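Alpha-1,3-glucanase (Paenibacillus glycanilyticus, PDB 6K0P) probably hydrolyses the alpha-1,3-glucosidic linkages of alpha-1,3-glucan, as a glycoside hydrolase of family 87. Local coordinates at residues Glu83-Thr88 and Val103-Ser108; Trp466-Asp471 and Met493-Ser498. The protein carries 1 engineered substitution. One frame throughout, in Å; residues are numbered along the deposited sequence. Where two conformers were deposited one is given.

Interaction 1 of 2, residues Glu83-Thr88 and Val103-Ser108. With GLC (alpha-D-glucopyranose), chain D.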
loop_
_atom_site.group_PDB
_atom_site.type_symbol
_atom_site.label_atom_id
_atom_site.label_comp_id
_atom_site.label_asym_id
_atom_site.label_seq_id
_atom_site.Cartn_x
_atom_site.Cartn_y
_atom_site.Cartn_z
ATOM N N GLU A 83 -15.542 17.804 0.252
ATOM C CA GLU A 83 -16.009 17.083 1.431
ATOM C C GLU A 83 -17.534 16.997 1.447
ATOM O O GLU A 83 -18.233 17.902 0.979
ATOM C CB GLU A 83 -15.498 17.796 2.692
ATOM C CG GLU A 83 -16.128 17.363 4.024
ATOM C CD GLU A 83 -15.804 15.926 4.432
ATOM O OE1 GLU A 83 -16.144 14.984 3.673
ATOM O OE2 GLU A 83 -15.225 15.738 5.535
ATOM N N ASN A 84 -18.040 15.869 1.951
ATOM C CA ASN A 84 -19.475 15.639 2.138
ATOM C C ASN A 84 -20.261 15.814 0.840
ATOM O O ASN A 84 -21.312 16.458 0.798
ATOM C CB ASN A 84 -20.050 16.499 3.265
ATOM C CG ASN A 84 -21.403 16.005 3.738
ATOM O OD1 ASN A 84 -21.672 14.801 3.741
ATOM N ND2 ASN A 84 -22.262 16.932 4.138
ATOM N N THR A 85 -19.751 15.225 -0.237
ATOM C CA THR A 85 -20.442 15.324 -1.515
ATOM C C THR A 85 -20.416 13.994 -2.245
ATOM O O THR A 85 -19.505 13.173 -2.073
ATOM C CB THR A 85 -19.884 16.402 -2.463
ATOM O OG1 THR A 85 -18.619 15.987 -2.968
ATOM C CG2 THR A 85 -19.729 17.736 -1.768
ATOM N N THR A 86 -21.441 13.805 -3.060
ATOM C CA THR A 86 -21.502 12.733 -4.041
ATOM C C THR A 86 -21.988 13.335 -5.347
ATOM O O THR A 86 -22.632 14.391 -5.375
ATOM C CB THR A 86 -22.473 11.619 -3.631
ATOM O OG1 THR A 86 -23.814 12.136 -3.644
ATOM C CG2 THR A 86 -22.137 11.079 -2.248
ATOM N N GLY A 87 -21.651 12.677 -6.445
ATOM C CA GLY A 87 -22.094 13.166 -7.730
ATOM C C GLY A 87 -21.497 12.340 -8.838
ATOM O O GLY A 87 -21.146 11.173 -8.638
ATOM N N THR A 88 -21.398 12.953 -10.020
ATOM C CA THR A 88 -20.923 12.256 -11.206
ATOM C C THR A 88 -19.824 13.050 -11.902
ATOM O O THR A 88 -19.664 14.258 -11.712
ATOM C CB THR A 88 -22.053 11.993 -12.212
ATOM O OG1 THR A 88 -22.735 13.224 -12.508
ATOM C CG2 THR A 88 -23.051 10.977 -11.648
ATOM N N VAL A 103 -18.796 9.474 -8.160
ATOM C CA VAL A 103 -17.683 10.006 -7.382
ATOM C C VAL A 103 -18.205 10.470 -6.033
ATOM O O VAL A 103 -19.341 10.943 -5.905
ATOM C CB VAL A 103 -16.927 11.131 -8.121
ATOM C CG1 VAL A 103 -16.273 10.578 -9.378
ATOM C CG2 VAL A 103 -17.861 12.281 -8.470
ATOM N N SER A 104 -17.363 10.339 -5.011
ATOM C CA SER A 104 -17.808 10.587 -3.648
ATOM C C SER A 104 -16.617 10.810 -2.737
ATOM O O SER A 104 -15.555 10.221 -2.933
ATOM C CB SER A 104 -18.589 9.384 -3.117
ATOM O OG SER A 104 -19.006 9.601 -1.784
ATOM N N SER A 105 -16.828 11.631 -1.708
ATOM C CA SER A 105 -15.850 11.777 -0.639
ATOM C C SER A 105 -16.258 11.032 0.631
ATOM O O SER A 105 -15.738 11.338 1.711
ATOM C CB SER A 105 -15.588 13.254 -0.340
ATOM O OG SER A 105 -16.812 13.936 -0.121
ATOM N N LYS A 106 -17.176 10.062 0.522
ATOM C CA LYS A 106 -17.616 9.312 1.701
ATOM C C LYS A 106 -16.440 8.730 2.489
ATOM O O LYS A 106 -16.432 8.764 3.729
ATOM C CB LYS A 106 -18.574 8.202 1.274
ATOM C CG LYS A 106 -18.922 7.248 2.414
ATOM C CD LYS A 106 -19.867 6.154 1.956
ATOM C CE LYS A 106 -20.242 5.251 3.134
ATOM N NZ LYS A 106 -21.309 4.285 2.764
ATOM N N PHE A 107 -15.433 8.206 1.793
ATOM C CA PHE A 107 -14.322 7.502 2.424
ATOM C C PHE A 107 -13.053 8.334 2.545
ATOM O O PHE A 107 -12.076 7.859 3.136
ATOM C CB PHE A 107 -14.041 6.189 1.679
ATOM C CG PHE A 107 -15.163 5.197 1.793
ATOM C CD1 PHE A 107 -15.332 4.477 2.959
ATOM C CD2 PHE A 107 -16.067 5.013 0.749
ATOM C CE1 PHE A 107 -16.371 3.568 3.095
ATOM C CE2 PHE A 107 -17.116 4.103 0.869
ATOM C CZ PHE A 107 -17.267 3.379 2.046
ATOM N N SER A 108 -13.040 9.548 2.002
ATOM C CA SER A 108 -11.883 10.426 2.068
ATOM C C SER A 108 -12.102 11.509 3.127
ATOM O O SER A 108 -13.148 11.575 3.784
ATOM C CB SER A 108 -11.608 11.024 0.687
ATOM O OG SER A 108 -12.802 11.574 0.140
HETATM C C1 GLC D . -21.403 3.956 -4.385
HETATM C C2 GLC D . -20.530 5.012 -3.718
HETATM C C3 GLC D . -19.952 4.534 -2.393
HETATM C C4 GLC D . -21.112 4.073 -1.532
HETATM C C5 GLC D . -21.966 3.071 -2.291
HETATM C C6 GLC D . -23.109 2.621 -1.389
HETATM O O2 GLC D . -19.543 5.462 -4.621
HETATM O O3 GLC D . -19.377 5.639 -1.771
HETATM O O4 GLC D . -20.676 3.436 -0.340
HETATM O O5 GLC D . -22.442 3.622 -3.512
HETATM O O6 GLC D . -24.007 3.696 -1.165
HETATM O O HOH W 1 -15.766 12.672 4.205
#
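The carboxylate of Glu-83 lies near Ser-105, its OE1 4.0 Å from Ser-105 OG. On its anti side OE1 accepts Asn-84 N at 2.7 Å, the donor 18° out of the carboxylate plane, while OE2 is bonded to Tyr-111 OH. Water 1 lies 2.8 Å from Ser-105 O. An alanine in place of Glu-83 would probably leave Asn-84 N and Tyr-111 OH without their carboxylate partner. The Phe-107 ring has Lys-106 CG over one face, offset toward the rim, and is stacked with the ring of His-305. Across the segments Ser-105 OG, set between backbone N and carbonyl carbon (chi1 52°), accepts a nearly straight bond from Thr-85 N at 3.2 Å and is also bonded to Ala-82 O. Thr-85 O takes Ser-105 N in return. These bonds close the open end of the beta hairpin formed by strands 86-93 and 96-104, in a domain of the galactose-binding clan. Gly-87 and Val-103 form an antiparallel hydrogen-bonded pair, Val-103 CG2 resting 3.5 Å from Gly-87 O; in the adjacent non-hydrogen-bonded pair Thr-86 CG2 meets Ser-104 OG at 3.5 Å. Ser-104 OG also accepts Lys-106 N, an ST turn within the sugar pocket. There the extended Lys-106 chain brings NZ to O4 of the bound glucose at 3.3 Å, with Gln-248 O as a second partner.

Interaction 2 of 2, residues Trp466-Asp471 and Met493-Ser498. With GLC (alpha-D-glucopyranose), chain C.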
loop_
_atom_site.group_PDB
_atom_site.type_symbol
_atom_site.label_atom_id
_atom_site.label_comp_id
_atom_site.label_asym_id
_atom_site.label_seq_id
_atom_site.Cartn_x
_atom_site.Cartn_y
_atom_site.Cartn_z
ATOM N N TRP A 466 15.153 3.723 4.961
ATOM C CA TRP A 466 15.606 4.050 6.305
ATOM C C TRP A 466 16.129 2.776 6.943
ATOM O O TRP A 466 15.382 1.801 7.097
ATOM C CB TRP A 466 14.437 4.614 7.110
ATOM C CG TRP A 466 14.732 5.089 8.508
ATOM C CD1 TRP A 466 15.893 5.642 8.983
ATOM C CD2 TRP A 466 13.816 5.082 9.604
ATOM N NE1 TRP A 466 15.749 5.966 10.310
ATOM C CE2 TRP A 466 14.481 5.636 10.716
ATOM C CE3 TRP A 466 12.491 4.655 9.752
ATOM C CZ2 TRP A 466 13.862 5.774 11.963
ATOM C CZ3 TRP A 466 11.875 4.790 10.985
ATOM C CH2 TRP A 466 12.562 5.340 12.075
ATOM N N ILE A 467 17.412 2.780 7.290
ATOM C CA ILE A 467 18.054 1.678 7.995
ATOM C C ILE A 467 18.236 2.153 9.429
ATOM O O ILE A 467 19.110 2.988 9.704
ATOM C CB ILE A 467 19.393 1.292 7.360
ATOM C CG1 ILE A 467 19.241 0.993 5.856
ATOM C CG2 ILE A 467 19.972 0.076 8.092
ATOM C CD1 ILE A 467 19.454 2.211 4.932
ATOM N N TYR A 468 17.403 1.649 10.341
ATOM C CA TYR A 468 17.308 2.167 11.704
ATOM C C TYR A 468 17.692 1.068 12.682
ATOM O O TYR A 468 16.951 0.092 12.853
ATOM C CB TYR A 468 15.883 2.640 11.995
ATOM C CG TYR A 468 15.655 3.251 13.364
ATOM C CD1 TYR A 468 16.519 4.206 13.879
ATOM C CD2 TYR A 468 14.539 2.903 14.118
ATOM C CE1 TYR A 468 16.292 4.792 15.126
ATOM C CE2 TYR A 468 14.298 3.479 15.357
ATOM C CZ TYR A 468 15.185 4.422 15.858
ATOM O OH TYR A 468 14.962 5.002 17.091
ATOM N N GLY A 469 18.841 1.236 13.333
ATOM C CA GLY A 469 19.199 0.381 14.447
ATOM C C GLY A 469 18.487 0.897 15.674
ATOM O O GLY A 469 18.714 2.037 16.078
ATOM N N GLY A 470 17.599 0.086 16.244
ATOM C CA GLY A 470 16.828 0.503 17.399
ATOM C C GLY A 470 17.421 -0.027 18.687
ATOM O O GLY A 470 18.596 0.218 18.989
ATOM N N ASP A 471 16.625 -0.768 19.453
ATOM C CA ASP A 471 17.087 -1.339 20.708
ATOM C C ASP A 471 17.471 -2.805 20.592
ATOM O O ASP A 471 17.894 -3.403 21.585
ATOM C CB ASP A 471 16.042 -1.133 21.816
ATOM C CG ASP A 471 14.651 -1.616 21.420
ATOM O OD1 ASP A 471 14.412 -1.938 20.235
ATOM O OD2 ASP A 471 13.780 -1.658 22.312
ATOM N N MET A 493 19.149 6.421 4.294
ATOM C CA MET A 493 19.260 7.136 5.557
ATOM C C MET A 493 19.566 6.121 6.653
ATOM O O MET A 493 18.740 5.249 6.946
ATOM C CB MET A 493 17.959 7.886 5.843
ATOM C CG MET A 493 17.913 8.595 7.183
ATOM S SD MET A 493 16.440 9.637 7.247
ATOM C CE MET A 493 15.928 9.443 8.954
ATOM N N PHE A 494 20.755 6.225 7.252
ATOM C CA PHE A 494 21.201 5.304 8.291
ATOM C C PHE A 494 21.154 6.013 9.639
ATOM O O PHE A 494 21.576 7.170 9.748
ATOM C CB PHE A 494 22.649 4.868 8.036
ATOM C CG PHE A 494 22.842 4.070 6.775
ATOM C CD1 PHE A 494 22.985 4.705 5.546
ATOM C CD2 PHE A 494 22.908 2.681 6.819
ATOM C CE1 PHE A 494 23.173 3.969 4.377
ATOM C CE2 PHE A 494 23.093 1.945 5.664
ATOM C CZ PHE A 494 23.232 2.586 4.442
ATOM N N GLN A 495 20.668 5.320 10.670
ATOM C CA GLN A 495 20.478 5.952 11.972
ATOM C C GLN A 495 20.555 4.913 13.081
ATOM O O GLN A 495 20.042 3.803 12.925
ATOM C CB GLN A 495 19.105 6.645 12.021
ATOM C CG GLN A 495 18.754 7.332 13.351
ATOM C CD GLN A 495 17.338 7.909 13.353
ATOM O OE1 GLN A 495 16.690 7.986 12.305
ATOM N NE2 GLN A 495 16.855 8.307 14.526
ATOM N N SER A 496 21.195 5.280 14.200
ATOM C CA SER A 496 21.256 4.448 15.403
ATOM C C SER A 496 20.544 5.153 16.547
ATOM O O SER A 496 20.822 6.325 16.831
ATOM C CB SER A 496 22.707 4.188 15.837
ATOM O OG SER A 496 23.356 3.322 14.930
ATOM N N MET A 497 19.647 4.429 17.210
ATOM C CA MET A 497 19.016 4.926 18.424
ATOM C C MET A 497 20.036 4.979 19.556
ATOM O O MET A 497 20.747 4.002 19.813
ATOM C CB MET A 497 17.873 3.983 18.805
ATOM C CG MET A 497 17.243 4.243 20.161
ATOM S SD MET A 497 15.893 3.069 20.412
ATOM C CE MET A 497 15.469 3.359 22.128
ATOM N N SER A 498 20.109 6.157 20.247
ATOM C CA SER A 498 20.867 6.356 21.474
ATOM C C SER A 498 19.958 6.108 22.671
ATOM O O SER A 498 18.758 6.406 22.614
ATOM C CB SER A 498 21.374 7.797 21.553
ATOM O OG SER A 498 22.284 8.089 20.516
HETATM C C1 GLC C . 11.093 9.579 17.989
HETATM C C2 GLC C . 9.959 8.650 18.299
HETATM C C3 GLC C . 10.307 7.195 18.122
HETATM C C4 GLC C . 10.921 7.023 16.760
HETATM C C5 GLC C . 12.161 7.890 16.713
HETATM C C6 GLC C . 12.810 7.789 15.362
HETATM O O1 GLC C . 11.931 9.494 18.976
HETATM O O2 GLC C . 9.463 8.886 19.605
HETATM O O3 GLC C . 9.065 6.552 17.983
HETATM O O4 GLC C . 11.272 5.664 16.510
HETATM O O5 GLC C . 11.806 9.228 16.862
HETATM O O6 GLC C . 13.874 8.678 15.174
HETATM O O HOH W 2 20.940 1.581 18.349
#
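Met-493 and Trp-466 lie side by side and point the same way, so that the methyl CE of Met-493 rests 3.7 Å from Trp-466 NE1 while its sulfur stands obliquely off the five-membered ring in a Met-aromatic contact. Met-493 O accepts Ile-467 N at 2.8 Å and also draws in the CA-H of Trp-466. On the opposite side of the strands, the Phe-494 ring receives Ile-467 CD1 over one face, 3.8 Å from the ring centre and 15° off its normal, a CH-pi contact; Ile-522 and Leu-524 of the next strand touch the same phenylalanine. This in-register parallel pairing, with strand 409-416 on the far side of 465-469, is the stacking of successive coils in a parallel beta-helix, the fold of the pectate-lyase-like clan. Gln-495 continues the ladder, its N bonded to Ile-467 O and its O accepting Gly-469 N. Its CG is anti to the backbone N (chi1 179°) and the chain runs extended past Tyr-468 CD1 and CE1, with the amide and tyrosine planes 57° apart. The amide then divides its work: OE1 accepts Trp-466 NE1 at 3.0 Å, from a donor above the carbonyl plane, and NE2 gives a bond of 3.1 Å to O6 of the bound glucose, a sugar that is also hydrogen-bonded to Gln-460 and Glu-529. The indole thus helps to fix the rotation of the amide, and is itself overlaid by Tyr-468 CB. Ser-496 turns its hydroxyl to Tyr-536 N. Met-497 N closes the ladder on Gly-469 O at 2.8 Å; its CB packs 3.5 Å from Tyr-468 OH, and its SD lies 4.0 Å from Asp-471 N. Water 2 is within hydrogen-bonding distance of Gly-470 O and Met-497 O.

Overall arrangement
The two interactions share no elements: their centres are about 41 Å apart, on opposite sides of the chain's centre, and they belong to the D1 and D2 parts of the catalytic domain. Interaction 1 is partly buried and belongs to a hairpin whose strand 96-104 is outermost in its four-stranded antiparallel sheet within the chain. Its chemistry is mainly polar, with small hydroxyl side chains and backbone bonds. Interaction 2 is buried between neighbouring coils of the beta-helix, buries more surface (533 against 315 Å²), and combines its parallel ladder with aromatic, methionine and aliphatic packing. Each contributes to a separate glycan pocket, through Ser-104, Lys-106 and Phe-107 in the first and Tyr-468 and Gln-495 in the second.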